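PDB 3AQ9: group 1 truncated hemoglobin, which binds heme and oxygen, probably serving as an oxygen carrier, and has been linked to nitric oxide detoxification. Local coordinates for residues Q5-Y8 / E9-G13; E71-G75 / M76-N80. The protein carries 1 engineered substitution. One frame throughout, in Å; residues are numbered along the deposited sequence.

Contact 1: residues Q5-Y8 / E9-G13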
ATOM      1  N   GLN A   5      20.028  -4.663   5.040  1.00 56.35           N
ATOM      2  CA  GLN A   5      19.519  -3.721   3.963  1.00 55.10           C
ATOM      3  C   GLN A   5      18.014  -4.237   3.956  1.00 50.91           C
ATOM      4  O   GLN A   5      17.700  -5.415   3.667  1.00 54.88           O
ATOM      5  CB  GLN A   5      20.379  -3.951   2.700  1.00 59.25           C
ATOM      6  CG  GLN A   5      20.155  -3.169   1.432  1.00 65.90           C
ATOM      7  CD  GLN A   5      20.585  -1.734   1.515  1.00 71.83           C
ATOM      8  OE1 GLN A   5      20.828  -1.235   2.603  1.00 75.45           O
ATOM      9  NE2 GLN A   5      20.638  -1.044   0.371  1.00 69.79           N
ATOM     10  N   THR A   6      17.117  -3.411   4.455  1.00 42.50           N
ATOM     11  CA  THR A   6      15.731  -3.798   4.477  1.00 36.25           C
ATOM     12  C   THR A   6      15.140  -3.346   3.096  1.00 35.52           C
ATOM     13  O   THR A   6      15.801  -2.573   2.375  1.00 36.11           O
ATOM     14  CB  THR A   6      15.015  -2.999   5.558  1.00 38.52           C
ATOM     15  OG1 THR A   6      15.260  -1.604   5.329  1.00 34.58           O
ATOM     16  CG2 THR A   6      15.505  -3.410   7.018  1.00 37.84           C
ATOM     17  N   ILE A   7      13.965  -3.837   2.745  1.00 32.76           N
ATOM     18  CA  ILE A   7      13.301  -3.390   1.500  1.00 30.73           C
ATOM     19  C   ILE A   7      13.055  -1.885   1.580  1.00 32.10           C
ATOM     20  O   ILE A   7      13.291  -1.160   0.597  1.00 32.33           O
ATOM     21  CB  ILE A   7      11.977  -4.174   1.281  1.00 29.19           C
ATOM     22  CG1 ILE A   7      12.349  -5.635   1.027  1.00 31.56           C
ATOM     23  CG2 ILE A   7      11.153  -3.478   0.136  1.00 29.43           C
ATOM     24  CD1 ILE A   7      10.950  -6.543   1.199  1.00 32.30           C
ATOM     25  N   TYR A   8      12.619  -1.425   2.734  1.00 30.91           N
ATOM     26  CA  TYR A   8      12.521   0.013   2.964  1.00 31.29           C
ATOM     27  C   TYR A   8      13.796   0.789   2.613  1.00 32.69           C
ATOM     28  O   TYR A   8      13.695   1.806   1.885  1.00 33.23           O
ATOM     29  CB  TYR A   8      12.190   0.245   4.426  1.00 32.41           C
ATOM     30  CG  TYR A   8      12.180   1.713   4.879  1.00 32.24           C
ATOM     31  CD1 TYR A   8      10.975   2.418   4.623  1.00 35.02           C
ATOM     32  CD2 TYR A   8      13.194   2.249   5.730  1.00 37.97           C
ATOM     33  CE1 TYR A   8      10.875   3.697   5.065  1.00 37.41           C
ATOM     34  CE2 TYR A   8      13.054   3.600   6.210  1.00 42.81           C
ATOM     35  CZ  TYR A   8      11.755   4.189   5.856  1.00 38.56           C
ATOM     36  OH  TYR A   8      11.345   5.453   6.212  1.00 48.83           O
ATOM     37  N   GLU A   9      14.974   0.322   3.062  1.00 32.98           N
ATOM     38  CA  GLU A   9      16.193   1.081   2.693  1.00 35.29           C
ATOM     39  C   GLU A   9      16.441   0.956   1.150  1.00 37.19           C
ATOM     40  O   GLU A   9      16.891   1.935   0.480  1.00 37.74           O
ATOM     41  CB  GLU A   9      17.340   0.487   3.456  1.00 37.99           C
ATOM     42  CG  GLU A   9      17.301   0.817   4.878  1.00 43.01           C
ATOM     43  CD  GLU A   9      18.428   0.096   5.679  1.00 51.16           C
ATOM     44  OE1 GLU A   9      18.616  -1.124   5.611  1.00 55.20           O
ATOM     45  OE2 GLU A   9      19.193   0.795   6.327  1.00 57.44           O
ATOM     46  N   LYS A  10      16.155  -0.248   0.610  1.00 36.64           N
ATOM     47  CA  LYS A  10      16.427  -0.478  -0.789  1.00 38.77           C
ATOM     48  C   LYS A  10      15.542   0.443  -1.657  1.00 36.94           C
ATOM     49  O   LYS A  10      15.980   0.842  -2.749  1.00 39.74           O
ATOM     50  CB  LYS A  10      16.200  -1.945  -1.128  1.00 39.68           C
ATOM     51  CG  LYS A  10      17.368  -2.850  -0.691  1.00 45.11           C
ATOM     52  CD  LYS A  10      16.889  -4.330  -0.682  1.00 50.92           C
ATOM     53  CE  LYS A  10      18.059  -5.368  -0.472  1.00 59.52           C
ATOM     54  NZ  LYS A  10      17.289  -6.627  -0.735  1.00 58.35           N
ATOM     55  N   LEU A  11      14.340   0.745  -1.186  1.00 34.99           N
ATOM     56  CA  LEU A  11      13.394   1.678  -1.913  1.00 35.58           C
ATOM     57  C   LEU A  11      13.844   3.107  -1.903  1.00 36.06           C
ATOM     58  O   LEU A  11      13.310   3.915  -2.684  1.00 38.07           O
ATOM     59  CB  LEU A  11      11.939   1.647  -1.233  1.00 33.44           C
ATOM     60  CG  LEU A  11      11.365   0.396  -1.505  1.00 38.84           C
ATOM     61  CD1 LEU A  11      10.049   0.276  -0.751  1.00 31.18           C
ATOM     62  CD2 LEU A  11      11.237   0.238  -3.066  1.00 45.31           C
ATOM     63  N   GLY A  12      14.688   3.480  -0.955  1.00 34.18           N
ATOM     64  CA  GLY A  12      15.119   4.875  -0.745  1.00 37.69           C
ATOM     65  C   GLY A  12      14.712   5.445   0.602  1.00 35.52           C
ATOM     66  O   GLY A  12      14.860   6.647   0.828  1.00 39.16           O
ATOM     67  N   GLY A  13      14.203   4.598   1.514  1.00 35.38           N
ATOM     68  CA  GLY A  13      13.975   5.121   2.845  1.00 34.67           C
ATOM     69  C   GLY A  13      12.761   6.080   2.987  1.00 32.58           C
ATOM     70  O   GLY A  13      11.821   6.039   2.172  1.00 29.46           O
TER

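Contact 2: residues E71-G75 / M76-N80. With HEM (protoporphyrin IX containing Fe), chain C.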
ATOM      1  N   GLU A  71      -9.681  -5.537  10.502  1.00 31.67           N
ATOM      2  CA  GLU A  71     -10.528  -4.440  11.054  1.00 32.66           C
ATOM      3  C   GLU A  71     -10.557  -3.312  10.027  1.00 30.27           C
ATOM      4  O   GLU A  71     -11.623  -2.606   9.916  1.00 30.28           O
ATOM      5  CB  GLU A  71      -9.836  -3.862  12.311  1.00 34.96           C
ATOM      6  CG  GLU A  71      -9.856  -4.876  13.489  1.00 40.93           C
ATOM      7  CD  GLU A  71      -8.797  -4.407  14.724  1.00 47.74           C
ATOM      8  OE1 GLU A  71      -7.721  -3.652  14.542  1.00 37.11           O
ATOM      9  OE2 GLU A  71      -9.095  -4.853  15.893  1.00 52.80           O
ATOM     10  N   ALA A  72      -9.406  -3.000   9.429  1.00 28.37           N
ATOM     11  CA  ALA A  72      -9.307  -1.808   8.496  1.00 28.67           C
ATOM     12  C   ALA A  72     -10.322  -1.958   7.316  1.00 29.36           C
ATOM     13  O   ALA A  72     -10.903  -0.948   6.894  1.00 29.77           O
ATOM     14  CB  ALA A  72      -7.964  -1.665   7.945  1.00 27.76           C
ATOM     15  N   HIS A  73     -10.591  -3.186   6.897  1.00 26.63           N
ATOM     16  CA  HIS A  73     -11.427  -3.411   5.701  1.00 25.77           C
ATOM     17  C   HIS A  73     -12.721  -4.124   6.048  1.00 29.04           C
ATOM     18  O   HIS A  73     -13.383  -4.704   5.151  1.00 30.19           O
ATOM     19  CB  HIS A  73     -10.622  -4.148   4.612  1.00 25.01           C
ATOM     20  CG  HIS A  73      -9.339  -3.412   4.290  1.00 25.22           C
ATOM     21  ND1 HIS A  73      -8.138  -3.767   4.890  1.00 23.48           N
ATOM     22  CD2 HIS A  73      -9.108  -2.283   3.591  1.00 27.54           C
ATOM     23  CE1 HIS A  73      -7.190  -2.890   4.502  1.00 25.07           C
ATOM     24  NE2 HIS A  73      -7.758  -2.105   3.618  1.00 25.11           N
ATOM     25  N   LYS A  74     -13.106  -4.052   7.311  1.00 30.52           N
ATOM     26  CA  LYS A  74     -14.267  -4.769   7.806  1.00 33.09           C
ATOM     27  C   LYS A  74     -15.511  -4.179   7.120  1.00 34.17           C
ATOM     28  O   LYS A  74     -15.611  -2.934   6.956  1.00 34.60           O
ATOM     29  CB  LYS A  74     -14.357  -4.594   9.345  1.00 37.76           C
ATOM     30  CG  LYS A  74     -15.403  -5.528   9.937  1.00 44.22           C
ATOM     31  CD  LYS A  74     -15.416  -5.662  11.453  1.00 55.63           C
ATOM     32  CE  LYS A  74     -15.323  -7.219  11.813  1.00 62.15           C
ATOM     33  NZ  LYS A  74     -16.003  -7.446  13.139  1.00 69.69           N
ATOM     34  N   GLY A  75     -16.452  -5.030   6.695  1.00 34.94           N
ATOM     35  CA  GLY A  75     -17.662  -4.543   6.085  1.00 35.52           C
ATOM     36  C   GLY A  75     -17.534  -4.216   4.590  1.00 35.59           C
ATOM     37  O   GLY A  75     -18.604  -4.014   3.965  1.00 40.26           O
ATOM     38  N   MET A  76     -16.343  -4.271   3.990  1.00 31.28           N
ATOM     39  CA  MET A  76     -16.180  -3.867   2.612  1.00 30.99           C
ATOM     40  C   MET A  76     -16.381  -5.106   1.669  1.00 32.45           C
ATOM     41  O   MET A  76     -16.608  -4.919   0.494  1.00 33.56           O
ATOM     42  CB  MET A  76     -14.793  -3.340   2.358  1.00 30.54           C
ATOM     43  CG  MET A  76     -14.580  -2.003   3.188  1.00 31.35           C
ATOM     44  SD  MET A  76     -12.880  -1.414   2.828  1.00 32.60           S
ATOM     45  CE  MET A  76     -12.681  -0.084   3.994  1.00 35.34           C
ATOM     46  N   ASN A  77     -16.206  -6.295   2.235  1.00 31.13           N
ATOM     47  CA  ASN A  77     -16.322  -7.574   1.418  1.00 30.30           C
ATOM     48  C   ASN A  77     -15.453  -7.424   0.167  1.00 29.60           C
ATOM     49  O   ASN A  77     -15.910  -7.650  -0.958  1.00 31.87           O
ATOM     50  CB  ASN A  77     -17.797  -7.882   1.100  1.00 32.49           C
ATOM     51  CG  ASN A  77     -17.984  -9.340   0.699  1.00 33.16           C
ATOM     52  OD1 ASN A  77     -17.026 -10.150   0.811  1.00 33.04           O
ATOM     53  ND2 ASN A  77     -19.123  -9.655   0.195  1.00 35.94           N
ATOM     54  N   LEU A  78     -14.205  -7.046   0.352  1.00 28.05           N
ATOM     55  CA  LEU A  78     -13.312  -6.863  -0.753  1.00 27.82           C
ATOM     56  C   LEU A  78     -13.059  -8.197  -1.487  1.00 27.34           C
ATOM     57  O   LEU A  78     -13.073  -9.305  -0.887  1.00 28.05           O
ATOM     58  CB  LEU A  78     -11.917  -6.349  -0.304  1.00 26.98           C
ATOM     59  CG  LEU A  78     -11.982  -4.955   0.256  1.00 30.86           C
ATOM     60  CD1 LEU A  78     -10.595  -4.641   0.851  1.00 28.73           C
ATOM     61  CD2 LEU A  78     -12.412  -3.871  -0.709  1.00 31.87           C
ATOM     62  N   GLN A  79     -12.831  -8.048  -2.791  1.00 26.78           N
ATOM     63  CA  GLN A  79     -12.726  -9.190  -3.720  1.00 29.21           C
ATOM     64  C   GLN A  79     -11.280  -9.231  -4.257  1.00 28.71           C
ATOM     65  O   GLN A  79     -10.557  -8.252  -4.262  1.00 29.14           O
ATOM     66  CB  GLN A  79     -13.716  -9.039  -4.874  1.00 29.84           C
ATOM     67  CG  GLN A  79     -15.216  -8.887  -4.444  1.00 29.67           C
ATOM     68  CD  GLN A  79     -15.660 -10.168  -3.811  1.00 33.44           C
ATOM     69  OE1 GLN A  79     -15.575 -11.233  -4.465  1.00 33.53           O
ATOM     70  NE2 GLN A  79     -16.186 -10.096  -2.565  1.00 31.61           N
ATOM     71  N   ASN A  80     -10.890 -10.435  -4.672  1.00 28.33           N
ATOM     72  CA  ASN A  80      -9.584 -10.553  -5.276  1.00 27.75           C
ATOM     73  C   ASN A  80      -9.190  -9.517  -6.290  1.00 27.91           C
ATOM     74  O   ASN A  80      -8.022  -9.034  -6.306  1.00 27.37           O
ATOM     75  CB  ASN A  80      -9.607 -11.905  -5.964  1.00 30.30           C
ATOM     76  CG  ASN A  80      -8.352 -12.474  -5.919  1.00 38.97           C
ATOM     77  OD1 ASN A  80      -7.766 -12.738  -4.776  1.00 33.44           O
ATOM     78  ND2 ASN A  80      -7.854 -12.753  -7.147  1.00 41.72           N
TER
HETATM   79  CHA HEM C 144      -7.941   1.418   5.383  1.00 23.17           C
HETATM   80  CHB HEM C 144      -9.502   0.380   0.843  1.00 25.45           C
HETATM   81  CHC HEM C 144      -5.969  -2.868   0.383  1.00 22.00           C
HETATM   82  CHD HEM C 144      -3.724  -0.712   4.174  1.00 23.46           C
HETATM   83  C1A HEM C 144      -8.659   1.407   4.199  1.00 23.47           C
HETATM   84  C2A HEM C 144      -9.892   2.162   3.929  1.00 26.29           C
HETATM   85  C3A HEM C 144     -10.271   1.901   2.696  1.00 26.65           C
HETATM   86  C4A HEM C 144      -9.372   0.930   2.115  1.00 25.03           C
HETATM   87  CMA HEM C 144     -11.460   2.428   1.874  1.00 24.55           C
HETATM   88  CAA HEM C 144     -10.484   3.231   4.933  1.00 30.04           C
HETATM   89  CBA HEM C 144     -11.921   3.266   5.497  1.00 37.70           C
HETATM   90  CGA HEM C 144     -11.875   4.825   6.030  1.00 37.25           C
HETATM   91  O1A HEM C 144     -11.243   5.072   7.121  1.00 42.09           O
HETATM   92  O2A HEM C 144     -12.050   5.834   5.243  1.00 37.30           O
HETATM   93  C1B HEM C 144      -8.672  -0.685   0.389  1.00 24.12           C
HETATM   94  C2B HEM C 144      -9.009  -1.418  -0.820  1.00 24.78           C
HETATM   95  C3B HEM C 144      -8.081  -2.387  -0.889  1.00 24.70           C
HETATM   96  C4B HEM C 144      -7.186  -2.157   0.215  1.00 23.53           C
HETATM   97  CMB HEM C 144     -10.182  -1.205  -1.775  1.00 25.00           C
HETATM   98  CAB HEM C 144      -8.034  -3.475  -1.970  1.00 24.25           C
HETATM   99  CBB HEM C 144      -7.814  -4.679  -1.464  1.00 27.48           C
HETATM  100  C1C HEM C 144      -5.007  -2.505   1.341  1.00 22.90           C
HETATM  101  C2C HEM C 144      -3.659  -3.018   1.384  1.00 23.82           C
HETATM  102  C3C HEM C 144      -3.075  -2.382   2.419  1.00 22.82           C
HETATM  103  C4C HEM C 144      -4.003  -1.481   3.033  1.00 24.83           C
HETATM  104  CMC HEM C 144      -3.071  -4.063   0.348  1.00 25.18           C
HETATM  105  CAC HEM C 144      -1.589  -2.472   2.932  1.00 26.64           C
HETATM  106  CBC HEM C 144      -0.798  -3.476   2.556  1.00 32.14           C
HETATM  107  C1D HEM C 144      -4.709   0.035   4.832  1.00 24.11           C
HETATM  108  C2D HEM C 144      -4.412   0.778   6.028  1.00 23.23           C
HETATM  109  C3D HEM C 144      -5.677   1.383   6.384  1.00 24.96           C
HETATM  110  C4D HEM C 144      -6.593   0.954   5.379  1.00 23.14           C
HETATM  111  CMD HEM C 144      -3.111   0.923   6.830  1.00 25.13           C
HETATM  112  CAD HEM C 144      -5.927   2.293   7.557  1.00 25.20           C
HETATM  113  CBD HEM C 144      -6.265   1.601   8.808  1.00 25.05           C
HETATM  114  CGD HEM C 144      -6.352   2.652   9.938  1.00 31.11           C
HETATM  115  O1D HEM C 144      -6.293   2.278  11.106  1.00 30.56           O
HETATM  116  O2D HEM C 144      -6.778   3.847   9.633  1.00 33.38           O
HETATM  117  NA  HEM C 144      -8.411   0.672   3.049  1.00 23.92           N
HETATM  118  NB  HEM C 144      -7.547  -1.096   1.129  1.00 24.92           N
HETATM  119  NC  HEM C 144      -5.202  -1.597   2.340  1.00 23.14           N
HETATM  120  ND  HEM C 144      -6.042   0.167   4.358  1.00 25.98           N
HETATM  121 FE   HEM C 144      -6.829  -0.483   2.731  1.00 24.46          FE
HETATM  122  O   HOH W   1     -13.145  -6.800   3.137  1.00 28.21           O
HETATM  123  O   HOH W   2      -5.813   1.138   1.637  1.00 29.46           O

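Contact 1: residues Q5-Y8 / E9-G13
Thr6 and Glu9 reach for each other's backbone. Glu9 N donates to Thr6 OG1 at 3.0 Å, and Thr6 N returns a bond of 3.0 Å to Glu9 OE1, entering on its anti lone pair. With chi1 at 54°, Thr6 OG1 sits between its own backbone N and carbonyl carbon, which turns it inward to the first turn of the helix. Glu9, its CG anti to its own carbonyl carbon and the chain extended beyond, runs back to Thr6, its CG 3.2 Å from Thr6 OG1. Gln5 and Lys10 meet through methylenes, Gln5 CG resting 3.5 Å from Lys10 CG as the two chains cross obliquely. One turn apart, Ile7 and Leu11 send their branches out on the same flank of the helix, Ile7 CG2 against Leu11 CD1. Both also pack on Leu58 and on helix 101-112.

At the far end, Tyr8 swings its ring over the backbone that follows the helix. CG stands opposite the backbone N (chi1 174°), and Gly13 CA lies over one ring face, 3.9 Å from the centroid, in a CH-pi contact displaced toward the rim. Met17 and Pro61 also touch this side chain. Replacing it with an alanine would probably strip Gly13 of its aromatic cover and open a gap against Met17 and Pro61. Gly13 N donates to Tyr8 O at 2.9 Å, while Gly12 N gives it a weak bond at 3.4 Å. Gly12 has a positive phi of 117°, where a side chain would jam against the preceding carbonyl. The short helix 7-11 is finished at both ends, by a capping box at its N terminus and a Schellman motif at its C terminus.

Contact 2: residues E71-G75 / M76-N80
Met76 SD lies at the edge of the His73 imidazole, near its plane and 5.0 Å from the ring centroid, a sulfur-aromatic approach from the rim. The heme methine carbon CHB also lies in the ring plane at the edge. One face takes Ala72 CB, 3.6 Å above the plane and shifted toward the rim, while Leu78 CD1 approaches the ring obliquely, 3.9 Å from His73 CG. This is the proximal side of the heme pocket in a 2/2 globin fold: His73 NE2 binds the iron at 2.1 Å, and water 2 holds another coordination position. His73 ND1 is hydrogen-bonded to Met69 O, so the ring is held at both nitrogens, which should restrict its rotation about the bond to CB.

The chain turns back beside the ring through a type II beta turn from His73 to Met76. Met76 N donates to His73 O over 3.2 Å, coming from above the carbonyl plane. Gly75, with phi 83°, occupies the third turn position, where a beta carbon would collide with the carbonyl oxygen of Lys74. Beyond CG the Met76 chain is fully extended (chi2 -180°), and this carries CE past the histidine to within 3.4 Å of heme C3A. Leu78 sets its two methyls against the substituents of one pyrrole, CD1 3.6 Å from the heme vinyl carbon CBB and CD2 against the methyl CMB; it also packs on Phe37 and Leu119. Water 1 ties the two arms together, donating to His73 O at 2.9 Å and accepting from Leu78 N.

In the fold
The modelled chain starts with contact 1, which closes the short helix 7-11 on itself and hands over to helix 13-28. Its apolar side is laid on that helix, on helix 101-112 and on the loop at Leu58. Helix 43-57 passes before contact 2 opens at the end of helix 69-72; there a turn folds the chain back on the proximal side of the heme and leads into helix 80-96. The two contacts follow in series, neither nesting nor crossing, on opposite sides of the chain's centre, with nearest atoms about 18 Å apart. Backbone hydrogen bonds between Gly75 and Asn77 and Lys121, and between Leu78 and Gly120, tie this turn to the C-terminal end.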